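Ribonucleoside-diphosphate reductase (Pseudomonas aeruginosa, PDB 5IM3) probably catalyses the reduction of ribonucleoside diphosphates to deoxyribonucleotides for DNA synthesis, and binds dATP as an allosteric nucleotide at several sites. Local coordinates at residues A177-A182 with P217-V222; Q293-L298 with S349-M354. All blocks are in the same frame, centred on the assembly; numbering follows the deposited sequence.

In the fold
Along the chain the contacts come in series: contact 1 closes at residues 217-222 before contact 2 opens at 293-298. Their centres lie about 17 Å apart, at about 24 Å and 15 Å from the centre of the chain. Contact 1 belongs to the second ATP cone; contact 2 lies in the all-alpha domain, and its second segment runs into strand 353-355, which pairs with strand 600-608. Helix 219-239 joins them: it begins in contact 1, its Ser-220 OG lies 3.2 Å from Tyr-297 N in a probable hydrogen bond, and Tyr-297 packs on its Thr-223 and Leu-227. The two contacts thus touch where the second cone meets the all-alpha domain, away from the dATP sites.

Contact 1. Residues A177-A182 with P217-V222; sequences AEVDGA and PNYSYV
Val-179 and Tyr-219 meet at the centre of this contact, their side chains sliding past each other in opposite directions. CG1 of Val-179 stands over one face of the Tyr-219 ring, 4.0 Å from the ring centroid and 9° off the normal, which meets the geometry of a CH-pi contact. The same methyl lies 4.0 Å from Asn-218 CB and 4.1 Å from Val-222 CG2, so one branch of the valine touches three residues at the start of helix 219-239. Its chi1 of -66° sets CG1 anti to the carbonyl carbon, the orientation that carries it over the ring.

The polar bonds flank this apolar centre. Asp-180 N donates to Tyr-219 OH at 3.0 Å with a bent N-H...O angle of 147°, coming from above the ring plane on the valine side, while Asn-218 ND2 gives a weak bond of 3.4 Å to Ala-177 O.

Farther out, Asp-180 is the N-cap of helix 181-190, its OD1 accepting from Leu-183 N. The same residue thus donates its N to the tyrosine and caps the helix with its side chain. Ile-184 of that helix packs on Tyr-219 and Val-222, and Cys-173 and Ala-172 of helix 162-173 receive Val-179 and Val-222. Two helix starts within the second ATP cone are thereby joined. The phenol serves as an acceptor here, which would probably make its own hydroxyl a somewhat better donor.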
# COMPACT_ATOMS: atom_id res chain seq x y z
N ALA A 177 -4.51 13.48 54.85
CA ALA A 177 -5.91 13.09 54.87
C ALA A 177 -6.10 11.73 54.21
O ALA A 177 -5.33 11.33 53.34
CB ALA A 177 -6.77 14.13 54.17
N GLU A 178 -7.15 11.03 54.63
CA GLU A 178 -7.52 9.73 54.05
C GLU A 178 -6.36 8.74 54.11
O GLU A 178 -6.20 7.89 53.23
CB GLU A 178 -8.02 9.89 52.62
CG GLU A 178 -9.41 10.50 52.51
CD GLU A 178 -10.49 9.56 53.01
OE1 GLU A 178 -10.28 8.33 52.98
OE2 GLU A 178 -11.56 10.06 53.45
N VAL A 179 -5.53 8.84 55.15
CA VAL A 179 -4.46 7.88 55.40
C VAL A 179 -4.74 7.20 56.73
O VAL A 179 -5.12 7.85 57.70
CB VAL A 179 -3.07 8.55 55.41
CG1 VAL A 179 -2.72 9.06 54.01
CG2 VAL A 179 -3.01 9.67 56.43
N ASP A 180 -4.55 5.88 56.76
CA ASP A 180 -4.90 5.06 57.91
C ASP A 180 -3.64 4.37 58.43
O ASP A 180 -3.17 3.39 57.84
CB ASP A 180 -5.97 4.04 57.53
CG ASP A 180 -6.62 3.39 58.74
OD1 ASP A 180 -5.99 3.38 59.82
OD2 ASP A 180 -7.76 2.90 58.61
N GLY A 181 -3.10 4.88 59.54
CA GLY A 181 -1.89 4.30 60.09
C GLY A 181 -2.09 2.87 60.56
O GLY A 181 -1.29 1.98 60.25
N ALA A 182 -3.16 2.63 61.32
CA ALA A 182 -3.43 1.28 61.80
C ALA A 182 -3.59 0.30 60.64
O ALA A 182 -3.14 -0.85 60.71
CB ALA A 182 -4.69 1.28 62.67
N PRO A 217 -3.38 9.21 46.79
CA PRO A 217 -2.00 9.63 46.49
C PRO A 217 -1.21 10.05 47.71
O PRO A 217 0.02 9.90 47.72
CB PRO A 217 -2.21 10.81 45.52
CG PRO A 217 -3.56 11.33 45.83
CD PRO A 217 -4.38 10.13 46.21
N ASN A 218 -1.87 10.56 48.76
CA ASN A 218 -1.15 11.04 49.93
C ASN A 218 -0.28 9.95 50.56
O ASN A 218 0.62 10.28 51.34
CB ASN A 218 -2.13 11.59 50.97
CG ASN A 218 -2.64 12.97 50.60
OD1 ASN A 218 -1.91 13.78 50.03
ND2 ASN A 218 -3.89 13.25 50.93
N TYR A 219 -0.53 8.68 50.24
CA TYR A 219 0.36 7.63 50.73
C TYR A 219 1.76 7.74 50.15
O TYR A 219 2.70 7.19 50.73
CB TYR A 219 -0.23 6.26 50.40
CG TYR A 219 -1.34 5.86 51.34
CD1 TYR A 219 -1.07 5.47 52.64
CD2 TYR A 219 -2.66 5.89 50.93
CE1 TYR A 219 -2.08 5.11 53.51
CE2 TYR A 219 -3.68 5.53 51.79
CZ TYR A 219 -3.38 5.14 53.08
OH TYR A 219 -4.39 4.79 53.94
N SER A 220 1.92 8.43 49.02
CA SER A 220 3.26 8.68 48.50
C SER A 220 4.12 9.40 49.52
O SER A 220 5.28 9.05 49.74
CB SER A 220 3.19 9.47 47.19
OG SER A 220 4.48 9.83 46.74
N TYR A 221 3.55 10.42 50.18
CA TYR A 221 4.27 11.09 51.26
C TYR A 221 4.54 10.12 52.40
O TYR A 221 5.63 10.11 52.98
CB TYR A 221 3.48 12.29 51.76
CG TYR A 221 3.14 13.31 50.69
CD1 TYR A 221 4.11 14.15 50.18
CD2 TYR A 221 1.84 13.44 50.22
CE1 TYR A 221 3.81 15.09 49.21
CE2 TYR A 221 1.53 14.37 49.25
CZ TYR A 221 2.51 15.19 48.74
OH TYR A 221 2.20 16.12 47.78
N VAL A 222 3.54 9.29 52.74
CA VAL A 222 3.72 8.31 53.81
C VAL A 222 4.83 7.33 53.44
O VAL A 222 5.64 6.94 54.28
CB VAL A 222 2.40 7.57 54.09
CG1 VAL A 222 2.58 6.56 55.21
CG2 VAL A 222 1.29 8.57 54.43

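Contact 2. Residues Q293-L298 with S349-M354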
# COMPACT_ATOMS: atom_id res chain seq x y z
N GLN A 293 9.12 16.00 55.64
CA GLN A 293 7.76 15.53 55.39
C GLN A 293 7.24 15.93 54.01
O GLN A 293 6.22 15.40 53.57
CB GLN A 293 6.82 16.06 56.47
CG GLN A 293 7.28 15.80 57.91
CD GLN A 293 7.45 14.33 58.22
OE1 GLN A 293 8.44 13.72 57.82
NE2 GLN A 293 6.49 13.75 58.93
N GLN A 294 7.92 16.85 53.32
CA GLN A 294 7.46 17.33 52.03
C GLN A 294 7.68 16.33 50.91
O GLN A 294 7.05 16.45 49.85
CB GLN A 294 8.17 18.64 51.67
CG GLN A 294 8.03 19.74 52.70
CD GLN A 294 8.97 20.91 52.44
OE1 GLN A 294 9.81 20.86 51.54
NE2 GLN A 294 8.83 21.96 53.24
N PHE A 295 8.53 15.33 51.11
CA PHE A 295 9.03 14.51 50.02
C PHE A 295 7.98 13.51 49.54
O PHE A 295 7.34 12.82 50.34
CB PHE A 295 10.28 13.75 50.44
CG PHE A 295 11.53 14.58 50.38
CD1 PHE A 295 12.07 14.95 49.16
CD2 PHE A 295 12.18 14.97 51.54
CE1 PHE A 295 13.22 15.70 49.09
CE2 PHE A 295 13.33 15.72 51.48
CZ PHE A 295 13.85 16.09 50.25
N THR A 296 7.81 13.45 48.22
CA THR A 296 7.16 12.31 47.59
C THR A 296 8.14 11.14 47.52
O THR A 296 9.36 11.31 47.65
CB THR A 296 6.69 12.68 46.18
OG1 THR A 296 7.83 12.99 45.36
CG2 THR A 296 5.76 13.88 46.22
N TYR A 297 7.59 9.94 47.33
CA TYR A 297 8.43 8.75 47.25
C TYR A 297 9.41 8.85 46.09
O TYR A 297 10.58 8.49 46.22
CB TYR A 297 7.55 7.51 47.12
CG TYR A 297 8.32 6.21 47.11
CD1 TYR A 297 9.23 5.90 48.11
CD2 TYR A 297 8.12 5.28 46.10
CE1 TYR A 297 9.93 4.71 48.10
CE2 TYR A 297 8.81 4.08 46.08
CZ TYR A 297 9.71 3.80 47.09
OH TYR A 297 10.41 2.62 47.08
N LEU A 298 8.94 9.36 44.95
CA LEU A 298 9.82 9.48 43.79
C LEU A 298 10.89 10.53 44.02
O LEU A 298 12.04 10.36 43.60
CB LEU A 298 8.99 9.82 42.55
CG LEU A 298 9.78 10.02 41.25
CD1 LEU A 298 10.55 8.75 40.88
CD2 LEU A 298 8.86 10.44 40.12
N SER A 349 15.19 23.88 50.33
CA SER A 349 14.52 22.86 51.12
C SER A 349 13.00 23.01 51.11
O SER A 349 12.29 22.03 51.38
CB SER A 349 15.02 22.89 52.57
OG SER A 349 14.82 24.17 53.15
N SER A 350 12.48 24.20 50.81
CA SER A 350 11.05 24.42 50.72
C SER A 350 10.48 24.10 49.34
O SER A 350 9.26 24.12 49.18
CB SER A 350 10.72 25.88 51.05
OG SER A 350 11.19 26.74 50.04
N PHE A 351 11.34 23.81 48.36
CA PHE A 351 10.94 23.54 46.98
C PHE A 351 10.41 24.78 46.27
O PHE A 351 9.78 24.66 45.22
CB PHE A 351 9.90 22.41 46.90
CG PHE A 351 10.35 21.10 47.51
CD1 PHE A 351 11.65 20.91 47.93
CD2 PHE A 351 9.44 20.06 47.65
CE1 PHE A 351 12.04 19.70 48.49
CE2 PHE A 351 9.82 18.86 48.20
CZ PHE A 351 11.12 18.68 48.62
N ASP A 352 10.63 25.97 46.83
CA ASP A 352 10.22 27.19 46.13
C ASP A 352 11.00 27.38 44.84
O ASP A 352 10.47 27.90 43.86
CB ASP A 352 10.40 28.40 47.05
CG ASP A 352 9.37 28.46 48.16
OD1 ASP A 352 8.53 27.54 48.25
OD2 ASP A 352 9.41 29.43 48.95
N TYR A 353 12.27 26.98 44.84
CA TYR A 353 13.15 27.05 43.69
C TYR A 353 14.12 25.88 43.80
O TYR A 353 14.39 25.39 44.90
CB TYR A 353 13.90 28.39 43.64
CG TYR A 353 15.19 28.39 42.85
CD1 TYR A 353 16.40 28.07 43.46
CD2 TYR A 353 15.21 28.72 41.50
CE1 TYR A 353 17.59 28.07 42.74
CE2 TYR A 353 16.39 28.72 40.77
CZ TYR A 353 17.57 28.40 41.40
OH TYR A 353 18.74 28.40 40.68
N MET A 354 14.61 25.41 42.65
CA MET A 354 15.54 24.29 42.65
C MET A 354 16.66 24.58 41.66
O MET A 354 16.39 24.85 40.48
CB MET A 354 14.84 22.98 42.29
CG MET A 354 15.68 21.74 42.55
SD MET A 354 16.29 21.62 44.24
CE MET A 354 14.76 21.56 45.17
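Phe-351 drives its ring edge against the face of Phe-295, and its side chain can be followed outward from the backbone. CB points toward residues 293-298, and a chi1 of -57° places CG anti to the carbonyl carbon. CE2, on the ring, lies 3.8 Å from the aliphatic CB of Gln-294. CZ, at the tip, lies over one face of the Phe-295 ring, 3.7 Å from Phe-295 CE1 and 4.1 Å from Phe-295 CZ. With centroids 5.4 Å apart and planes at 64°, the pair is an edge-to-face, T-shaped stack.

Gln-294 extends beyond CG so that one end of its amide stands 3.7 Å above the Phe-351 ring plane, over the centre, and close to Ser-349 O. The modelled orientation of this amide is probably reversed, so its individual N and O positions carry no weight.

Backbone geometry positions the phenylalanine. Phe-351 has positive phi, 69°, in a Schellman motif that ends helix 337-349, and its carbonyl oxygen accepts from Asn-608 ND2 as the chain turns into strand 353-355, which pairs with strand 600-608. Phe-295 also packs on Pro-319 and Phe-323 of helix 319-330. The segment before helix 297-307 is therefore tied to the turn entering the barrel sheet by two combined elements: the C-H at CZ of Phe-351 directed toward the pi face of Phe-295, and the Gln-294 amide lying over the Phe-351 ring.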